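Local coordinates for VapB family protein (Caulobacter crescentus, PDB 5K8J), which is the antitoxin of a VapBC toxin-antitoxin pair, probably binding operator DNA and inhibiting its partner, the PIN-domain ribonuclease VapC, at residues T38-G43 with T47-K52. Sequence-based numbering, arbitrary orientation.
Sequences TLIRSG and TIYPSK
Thr-38 and Tyr-49 sit abreast as a hydrogen-bonded pair in the antiparallel beta hairpin formed by strands 37-42 and 45-50. Thr-38 N donates to Tyr-49 O at 2.8 Å, and Tyr-49 N returns a bond to Thr-38 O at 3.0 Å. Ile-40 and Thr-47 form the next such pair, again joined by two backbone bonds. With chi1 at 57°, the Tyr-49 side chain sits between its own backbone N and carbonyl carbon, which leans the ring toward strand 37-42 and lays it against the Thr-38 side chain. Thr-38 CB lies over one ring face in a CH-pi contact, 4.1 Å from the centroid and offset toward the rim, while Thr-38 CG2 approaches the phenol end. Ile-40 CD1 meets the same ring at its edge, 3.6 Å from Tyr-49 OH. On the opposite sheet face, Leu-39 and Ile-48 run side by side and touch through their CD2 and CD1 methyls; there Leu-39 also packs on Leu-29 of the second VapB subunit. A strand of that subunit continues the sheet across the interface, consistent with the intertwined AbrB-type dimer of VapB antitoxins, whereas Ile-40 and Tyr-49 lie against Ala-30 and Pro-67 of the VapC chain. Past Tyr-49 the chain stays extended through Pro-50, and Ser-51 still lies alongside Thr-38. Both hydroxyls stand beside their own backbone N, and a hydrogen bond of 2.7 Å joins Thr-38 OG1 to Ser-51 OG.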
# COMPACT_ATOMS: atom_id res chain seq x y z
N THR A 38 5.88 -25.44 -6.71
CA THR A 38 6.26 -25.98 -5.42
C THR A 38 5.60 -25.13 -4.33
O THR A 38 5.64 -23.90 -4.39
CB THR A 38 7.79 -25.97 -5.28
OG1 THR A 38 8.35 -26.94 -6.17
CG2 THR A 38 8.19 -26.31 -3.87
N LEU A 39 4.99 -25.80 -3.36
CA LEU A 39 4.28 -25.18 -2.25
C LEU A 39 4.92 -25.69 -0.97
O LEU A 39 4.91 -26.89 -0.70
CB LEU A 39 2.80 -25.54 -2.27
CG LEU A 39 2.01 -25.10 -3.51
CD1 LEU A 39 2.10 -26.14 -4.60
CD2 LEU A 39 0.55 -24.88 -3.11
N ILE A 40 5.44 -24.77 -0.16
CA ILE A 40 6.11 -25.17 1.07
C ILE A 40 5.59 -24.33 2.22
O ILE A 40 5.62 -23.09 2.16
CB ILE A 40 7.64 -25.01 0.97
CG1 ILE A 40 8.18 -25.75 -0.25
CG2 ILE A 40 8.29 -25.57 2.24
CD1 ILE A 40 9.69 -25.57 -0.48
N ARG A 41 5.16 -25.01 3.28
CA ARG A 41 4.68 -24.34 4.48
C ARG A 41 5.71 -24.45 5.60
O ARG A 41 6.25 -25.52 5.87
CB ARG A 41 3.37 -24.94 4.95
CG ARG A 41 2.83 -24.24 6.21
CD ARG A 41 1.54 -24.87 6.70
NE ARG A 41 1.67 -26.30 6.98
CZ ARG A 41 2.16 -26.82 8.11
NH1 ARG A 41 2.57 -26.04 9.10
NH2 ARG A 41 2.25 -28.14 8.24
N SER A 42 5.96 -23.33 6.27
CA SER A 42 6.74 -23.34 7.50
C SER A 42 5.92 -22.57 8.51
O SER A 42 5.73 -21.36 8.35
CB SER A 42 8.11 -22.70 7.30
OG SER A 42 8.80 -22.58 8.53
N GLY A 43 5.41 -23.25 9.54
CA GLY A 43 4.53 -22.57 10.46
C GLY A 43 3.25 -22.17 9.74
O GLY A 43 2.56 -23.01 9.14
N THR A 47 4.92 -20.64 1.04
CA THR A 47 5.75 -20.07 -0.01
C THR A 47 5.55 -20.90 -1.27
O THR A 47 5.66 -22.13 -1.23
CB THR A 47 7.22 -20.08 0.41
OG1 THR A 47 7.39 -19.31 1.60
CG2 THR A 47 8.10 -19.47 -0.67
N ILE A 48 5.27 -20.23 -2.38
CA ILE A 48 4.88 -20.87 -3.63
C ILE A 48 5.74 -20.31 -4.76
O ILE A 48 5.92 -19.09 -4.85
CB ILE A 48 3.38 -20.64 -3.91
CG1 ILE A 48 2.54 -21.18 -2.75
CG2 ILE A 48 2.96 -21.30 -5.22
CD1 ILE A 48 1.03 -20.92 -2.90
N TYR A 49 6.34 -21.18 -5.57
CA TYR A 49 7.22 -20.72 -6.64
C TYR A 49 7.29 -21.80 -7.71
O TYR A 49 6.88 -22.94 -7.48
CB TYR A 49 8.63 -20.37 -6.11
CG TYR A 49 9.34 -21.47 -5.41
CD1 TYR A 49 10.13 -22.37 -6.13
CD2 TYR A 49 9.21 -21.66 -4.05
CE1 TYR A 49 10.78 -23.43 -5.50
CE2 TYR A 49 9.86 -22.72 -3.41
CZ TYR A 49 10.65 -23.58 -4.14
OH TYR A 49 11.29 -24.63 -3.54
N PRO A 50 7.80 -21.47 -8.89
CA PRO A 50 7.82 -22.46 -9.99
C PRO A 50 8.78 -23.60 -9.67
O PRO A 50 9.92 -23.37 -9.27
CB PRO A 50 8.30 -21.64 -11.19
CG PRO A 50 7.92 -20.25 -10.86
CD PRO A 50 8.15 -20.13 -9.38
N SER A 51 8.31 -24.83 -9.86
CA SER A 51 9.16 -26.01 -9.69
C SER A 51 10.18 -26.07 -10.83
O SER A 51 9.82 -26.23 -11.99
CB SER A 51 8.31 -27.28 -9.69
OG SER A 51 7.34 -27.26 -8.67
N LYS A 52 11.47 -25.94 -10.49
CA LYS A 52 12.53 -25.91 -11.49
C LYS A 52 13.69 -26.82 -11.11
O LYS A 52 14.80 -26.66 -11.62
CB LYS A 52 13.01 -24.49 -11.71
CG LYS A 52 11.96 -23.56 -12.32
CD LYS A 52 11.91 -23.63 -13.83
CE LYS A 52 13.17 -23.00 -14.45
NZ LYS A 52 13.25 -21.52 -14.27
O HOH W 1 7.19 -20.55 3.96